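Replication initiator protein (Staphylococcus aureus subsp. aureus, PDB 4PTA) probably initiates replication of staphylococcal multiresistance plasmids by binding and assembling at the plasmid replication origin. Local coordinates at residues A[61-66]-A[107-112]; A[17-22]-A[39-44]. All blocks are in the same frame, centred on the assembly; numbering follows the deposited sequence.

In the fold
Two long-range contacts follow one another along this chain, each closing its own loop. Interaction 2 comes first: the strand ending at P20 returns, after the short helix 27-30, to the C-terminal half of helix 34-44. That loop is complete before interaction 1 opens. There the run 61-66, just ahead of helix 68-74, meets strand 108-110 after helices 68-74 and 79-91 and strand 95-97 have been threaded between them. The loops neither nest nor cross, yet the contacts touch. Y40 of interaction 2 reaches L111, and the F64 ring packs against the backbone carbonyl of L43, so helix 34-44 joins the N-terminal strand to the small sheet.

Interaction 1 (A[61-66]-A[107-112]); sequences NIYFIY and LLYLLK
F64 and L108 meet backbone to backbone, a worked example of how one residue pair can anchor an extended segment to a sheet edge. They form a hydrogen-bonded antiparallel pair: F64 N donates to L108 O at 2.7 Å, and L108 N returns to F64 O at 2.8 Å on a carbonyl lone pair. L107 CA adds a C-H...O contact to the same F64 O, at 3.3 Å. The end-to-end directions of the two runs lie 116° apart. Toward I62 and L110 the backbones separate, and a water fills in for the next pair, donating to I62 O and accepting from L110 N.

Aromatic contacts gather around Y63. With chi1 at 57°, its CG sits between the backbone N and the carbonyl carbon, which sets one ring face against L107; CD1 of that leucine lies 3.9 Å from the centroid of the Y63 ring, almost straight over its centre. The Y63 edge is turned toward the face of Y109 in an offset edge-to-face pair, planes 75° apart, while Y63 CB rests over that same Y109 ring, 3.8 Å from its centroid. F5 of the second subunit adds another edge-to-face partner to Y109.

Apolar packing completes the contact. F64 and L108 touch through their CB atoms, L110 CG lies at the edge of the F64 ring, 4.1 Å from F64 CE1, and I65 lies alongside L107, pointing the same way. F64 also packs on L47 and S50 of helix 47-52.

Strand 108-110 also pairs with strand 95-97, so it stands between that strand and the run 61-66. A short extended run before two helices, closing on the second strand of the hairpin that follows them, is consistent with a winged helix-turn-helix fold.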
loop_
_atom_site.group_PDB
_atom_site.type_symbol
_atom_site.label_atom_id
_atom_site.label_comp_id
_atom_site.label_asym_id
_atom_site.label_seq_id
_atom_site.Cartn_x
_atom_site.Cartn_y
_atom_site.Cartn_z
ATOM N N ASN A 61 15.411 -7.704 15.123
ATOM C CA ASN A 61 14.820 -6.377 15.252
ATOM C C ASN A 61 15.580 -5.339 14.432
ATOM O O ASN A 61 16.808 -5.366 14.376
ATOM C CB ASN A 61 14.765 -5.947 16.720
ATOM C CG ASN A 61 14.020 -6.940 17.595
ATOM O OD1 ASN A 61 13.105 -7.628 17.141
ATOM N ND2 ASN A 61 14.410 -7.018 18.862
ATOM N N ILE A 62 14.844 -4.427 13.801
ATOM C CA ILE A 62 15.441 -3.394 12.960
ATOM C C ILE A 62 15.664 -2.107 13.749
ATOM O O ILE A 62 14.755 -1.622 14.422
ATOM C CB ILE A 62 14.550 -3.092 11.735
ATOM C CG1 ILE A 62 14.175 -4.392 11.017
ATOM C CG2 ILE A 62 15.243 -2.122 10.786
ATOM C CD1 ILE A 62 13.130 -4.220 9.943
ATOM N N TYR A 63 16.872 -1.551 13.669
ATOM C CA TYR A 63 17.196 -0.341 14.429
ATOM C C TYR A 63 17.783 0.775 13.566
ATOM O O TYR A 63 17.973 0.607 12.363
ATOM C CB TYR A 63 18.134 -0.657 15.603
ATOM C CG TYR A 63 19.436 -1.326 15.211
ATOM C CD1 TYR A 63 20.486 -0.589 14.672
ATOM C CD2 TYR A 63 19.620 -2.690 15.396
ATOM C CE1 TYR A 63 21.675 -1.198 14.314
ATOM C CE2 TYR A 63 20.806 -3.307 15.043
ATOM C CZ TYR A 63 21.829 -2.556 14.502
ATOM O OH TYR A 63 23.012 -3.165 14.149
ATOM N N PHE A 64 18.057 1.916 14.192
ATOM C CA PHE A 64 18.636 3.057 13.491
ATOM C C PHE A 64 19.930 3.535 14.146
ATOM O O PHE A 64 20.056 3.537 15.370
ATOM C CB PHE A 64 17.640 4.219 13.420
ATOM C CG PHE A 64 16.412 3.920 12.609
ATOM C CD1 PHE A 64 15.154 3.993 13.182
ATOM C CD2 PHE A 64 16.515 3.562 11.276
ATOM C CE1 PHE A 64 14.025 3.720 12.440
ATOM C CE2 PHE A 64 15.387 3.286 10.531
ATOM C CZ PHE A 64 14.142 3.365 11.116
ATOM N N ILE A 65 20.886 3.936 13.315
ATOM C CA ILE A 65 22.115 4.558 13.787
ATOM C C ILE A 65 22.205 5.961 13.208
ATOM O O ILE A 65 22.810 6.173 12.157
ATOM C CB ILE A 65 23.358 3.752 13.367
ATOM C CG1 ILE A 65 23.283 2.333 13.931
ATOM C CG2 ILE A 65 24.626 4.442 13.836
ATOM C CD1 ILE A 65 24.532 1.511 13.700
ATOM N N TYR A 66 21.591 6.919 13.894
ATOM C CA TYR A 66 21.506 8.285 13.393
ATOM C C TYR A 66 22.025 9.299 14.410
ATOM O O TYR A 66 21.677 9.243 15.591
ATOM C CB TYR A 66 20.062 8.615 13.005
ATOM C CG TYR A 66 19.568 7.888 11.772
ATOM C CD1 TYR A 66 18.240 7.493 11.659
ATOM C CD2 TYR A 66 20.425 7.605 10.716
ATOM C CE1 TYR A 66 17.783 6.834 10.530
ATOM C CE2 TYR A 66 19.977 6.944 9.586
ATOM C CZ TYR A 66 18.657 6.563 9.498
ATOM O OH TYR A 66 18.209 5.905 8.376
ATOM N N LEU A 107 21.750 4.028 19.199
ATOM C CA LEU A 107 20.824 3.106 18.548
ATOM C C LEU A 107 19.374 3.468 18.856
ATOM O O LEU A 107 18.988 3.606 20.017
ATOM C CB LEU A 107 21.092 1.655 18.953
ATOM C CG LEU A 107 22.326 0.972 18.361
ATOM C CD1 LEU A 107 22.066 -0.518 18.189
ATOM C CD2 LEU A 107 22.705 1.599 17.034
ATOM N N LEU A 108 18.579 3.622 17.803
ATOM C CA LEU A 108 17.160 3.916 17.946
ATOM C C LEU A 108 16.338 2.726 17.472
ATOM O O LEU A 108 16.602 2.163 16.411
ATOM C CB LEU A 108 16.793 5.152 17.129
ATOM C CG LEU A 108 17.594 6.416 17.437
ATOM C CD1 LEU A 108 17.572 7.374 16.258
ATOM C CD2 LEU A 108 17.055 7.079 18.683
ATOM N N TYR A 109 15.352 2.337 18.274
ATOM C CA TYR A 109 14.405 1.299 17.889
ATOM C C TYR A 109 13.030 1.924 17.746
ATOM O O TYR A 109 12.455 2.384 18.730
ATOM C CB TYR A 109 14.334 0.194 18.950
ATOM C CG TYR A 109 15.431 -0.850 18.885
ATOM C CD1 TYR A 109 16.469 -0.850 19.808
ATOM C CD2 TYR A 109 15.416 -1.848 17.919
ATOM C CE1 TYR A 109 17.470 -1.805 19.762
ATOM C CE2 TYR A 109 16.414 -2.806 17.862
ATOM C CZ TYR A 109 17.439 -2.777 18.787
ATOM O OH TYR A 109 18.436 -3.725 18.741
ATOM N N LEU A 110 12.507 1.958 16.525
ATOM C CA LEU A 110 11.113 2.332 16.332
ATOM C C LEU A 110 10.237 1.184 16.815
ATOM O O LEU A 110 10.573 0.008 16.632
ATOM C CB LEU A 110 10.808 2.640 14.864
ATOM C CG LEU A 110 10.443 4.079 14.490
ATOM C CD1 LEU A 110 9.630 4.084 13.216
ATOM C CD2 LEU A 110 9.668 4.751 15.601
ATOM N N LEU A 111 9.120 1.523 17.439
ATOM C CA LEU A 111 8.179 0.510 17.873
ATOM C C LEU A 111 6.826 0.760 17.223
ATOM O O LEU A 111 6.457 1.904 16.951
ATOM C CB LEU A 111 8.054 0.518 19.396
ATOM C CG LEU A 111 9.383 0.428 20.152
ATOM C CD1 LEU A 111 9.177 0.580 21.652
ATOM C CD2 LEU A 111 10.099 -0.871 19.835
ATOM N N LYS A 112 6.090 -0.312 16.956
ATOM C CA LYS A 112 4.753 -0.176 16.409
ATOM C C LYS A 112 3.800 0.200 17.531
ATOM O O LYS A 112 4.034 -0.141 18.689
ATOM C CB LYS A 112 4.313 -1.465 15.715
ATOM C CG LYS A 112 5.110 -2.686 16.125
ATOM C CD LYS A 112 4.585 -3.946 15.459
ATOM C CE LYS A 112 4.829 -3.938 13.967
ATOM N NZ LYS A 112 4.458 -5.245 13.356
HETATM O O HOH W 1 13.671 0.946 14.194
#

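Interaction 2 (A[17-22]-A[39-44]); sequences YQLPKV and AYAILR
Y17 lays one face of its ring over I42, whose CG1 lies 4.1 Å from the ring centroid and almost straight above it, a CH-pi contact. CD2 of Y17 also lies 3.9 Å from I42 CA, in the helix backbone. One residue earlier in the helix, A41 illustrates how a small residue admits a strand: its short side chain faces strand 17-20, and the axes of strand 17-20 and helix 39-44 approach to 6.8 Å while crossing at 131°. L19 CD2 touches the same methyl.

At the other end, P20 CG meets Y40 CE2 at 3.5 Å. Y40 has CG anti to its backbone N (chi1 -179°), which carries the ring out from the helix to the proline, which it crosses obliquely, and its OH hydrogen-bonds to the backbone O of L111. The strand's own backbone pairs antiparallel with a strand of the third subunit, so this helix backs an intersubunit sheet.

The polar ends add little directed bonding. Q18 OE1 comes 2.9 Å from R44 NH2, but the angle is poor and the amide and guanidinium planes stand 88° apart. The chemistry therefore implies a union made mainly by apolar fit, with perhaps a weak charge-dipole attraction between the R44 guanidinium and the Q18 amide oxygen.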
loop_
_atom_site.group_PDB
_atom_site.type_symbol
_atom_site.label_atom_id
_atom_site.label_comp_id
_atom_site.label_asym_id
_atom_site.label_seq_id
_atom_site.Cartn_x
_atom_site.Cartn_y
_atom_site.Cartn_z
ATOM N N TYR A 17 4.411 8.864 2.985
ATOM C CA TYR A 17 4.812 8.406 4.306
ATOM C C TYR A 17 3.556 7.860 4.961
ATOM O O TYR A 17 2.457 8.343 4.695
ATOM C CB TYR A 17 5.394 9.548 5.130
ATOM C CG TYR A 17 6.704 10.070 4.588
ATOM C CD1 TYR A 17 6.831 11.389 4.149
ATOM C CD2 TYR A 17 7.816 9.241 4.510
ATOM C CE1 TYR A 17 8.038 11.863 3.654
ATOM C CE2 TYR A 17 9.019 9.703 4.013
ATOM C CZ TYR A 17 9.126 11.010 3.587
ATOM O OH TYR A 17 10.329 11.455 3.096
ATOM N N GLN A 18 3.707 6.840 5.795
ATOM C CA GLN A 18 2.546 6.188 6.387
ATOM C C GLN A 18 2.271 6.664 7.810
ATOM O O GLN A 18 3.037 6.377 8.729
ATOM C CB GLN A 18 2.706 4.671 6.341
ATOM C CG GLN A 18 2.652 4.096 4.935
ATOM C CD GLN A 18 2.669 2.579 4.927
ATOM O OE1 GLN A 18 3.668 1.955 5.285
ATOM N NE2 GLN A 18 1.556 1.977 4.523
ATOM N N LEU A 19 1.175 7.400 7.977
ATOM C CA LEU A 19 0.741 7.888 9.284
ATOM C C LEU A 19 -0.220 6.900 9.939
ATOM O O LEU A 19 -1.337 6.717 9.474
ATOM C CB LEU A 19 0.026 9.230 9.133
ATOM C CG LEU A 19 0.709 10.528 9.564
ATOM C CD1 LEU A 19 -0.282 11.674 9.438
ATOM C CD2 LEU A 19 1.222 10.424 10.980
ATOM N N PRO A 20 0.216 6.254 11.029
ATOM C CA PRO A 20 -0.696 5.367 11.760
ATOM C C PRO A 20 -1.976 6.100 12.140
ATOM O O PRO A 20 -1.916 7.147 12.785
ATOM C CB PRO A 20 0.102 5.020 13.017
ATOM C CG PRO A 20 1.523 5.135 12.593
ATOM C CD PRO A 20 1.565 6.271 11.612
ATOM N N LYS A 21 -3.120 5.557 11.737
ATOM C CA LYS A 21 -4.402 6.178 12.041
ATOM C C LYS A 21 -4.692 6.148 13.540
ATOM O O LYS A 21 -5.477 6.951 14.043
ATOM C CB LYS A 21 -5.537 5.486 11.285
ATOM C CG LYS A 21 -5.502 5.664 9.779
ATOM C CD LYS A 21 -6.726 5.032 9.137
ATOM C CE LYS A 21 -6.619 5.011 7.631
ATOM N NZ LYS A 21 -7.859 4.450 7.030
ATOM N N VAL A 22 -4.066 5.216 14.251
ATOM C CA VAL A 22 -4.276 5.123 15.689
ATOM C C VAL A 22 -3.708 6.356 16.390
ATOM O O VAL A 22 -4.106 6.680 17.506
ATOM C CB VAL A 22 -3.688 3.823 16.289
ATOM C CG1 VAL A 22 -2.183 3.764 16.083
ATOM C CG2 VAL A 22 -4.032 3.722 17.761
ATOM N N ALA A 39 7.174 12.718 12.315
ATOM C CA ALA A 39 8.536 12.215 12.481
ATOM C C ALA A 39 8.523 10.695 12.520
ATOM O O ALA A 39 9.380 10.037 11.928
ATOM C CB ALA A 39 9.167 12.772 13.751
ATOM N N TYR A 40 7.541 10.148 13.224
ATOM C CA TYR A 40 7.360 8.712 13.297
ATOM C C TYR A 40 7.155 8.139 11.891
ATOM O O TYR A 40 7.815 7.175 11.504
ATOM C CB TYR A 40 6.171 8.381 14.201
ATOM C CG TYR A 40 5.930 6.904 14.361
ATOM C CD1 TYR A 40 6.510 6.192 15.405
ATOM C CD2 TYR A 40 5.132 6.215 13.460
ATOM C CE1 TYR A 40 6.289 4.831 15.547
ATOM C CE2 TYR A 40 4.913 4.863 13.589
ATOM C CZ TYR A 40 5.487 4.174 14.633
ATOM O OH TYR A 40 5.251 2.825 14.754
ATOM N N ALA A 41 6.247 8.746 11.130
ATOM C CA ALA A 41 5.959 8.308 9.765
ATOM C C ALA A 41 7.195 8.340 8.875
ATOM O O ALA A 41 7.430 7.411 8.102
ATOM C CB ALA A 41 4.842 9.151 9.155
ATOM N N ILE A 42 7.974 9.414 8.979
ATOM C CA ILE A 42 9.196 9.548 8.191
ATOM C C ILE A 42 10.207 8.454 8.537
ATOM O O ILE A 42 10.761 7.810 7.648
ATOM C CB ILE A 42 9.846 10.949 8.356
ATOM C CG1 ILE A 42 8.963 12.027 7.723
ATOM C CG2 ILE A 42 11.238 10.975 7.735
ATOM C CD1 ILE A 42 9.621 13.394 7.634
ATOM N N LEU A 43 10.438 8.244 9.829
ATOM C CA LEU A 43 11.373 7.224 10.284
ATOM C C LEU A 43 10.904 5.820 9.903
ATOM O O LEU A 43 11.705 4.957 9.541
ATOM C CB LEU A 43 11.567 7.331 11.799
ATOM C CG LEU A 43 12.893 7.888 12.322
ATOM C CD1 LEU A 43 13.724 8.515 11.212
ATOM C CD2 LEU A 43 12.635 8.882 13.439
ATOM N N ARG A 44 9.598 5.597 9.992
ATOM C CA ARG A 44 9.014 4.314 9.634
ATOM C C ARG A 44 9.398 3.932 8.209
ATOM O O ARG A 44 9.674 2.769 7.911
ATOM C CB ARG A 44 7.495 4.387 9.741
ATOM C CG ARG A 44 6.830 3.046 9.609
ATOM C CD ARG A 44 5.338 3.159 9.392
ATOM N NE ARG A 44 4.693 1.886 9.689
ATOM C CZ ARG A 44 4.623 0.866 8.840
ATOM N NH1 ARG A 44 4.025 -0.261 9.207
ATOM N NH2 ARG A 44 5.153 0.973 7.628
#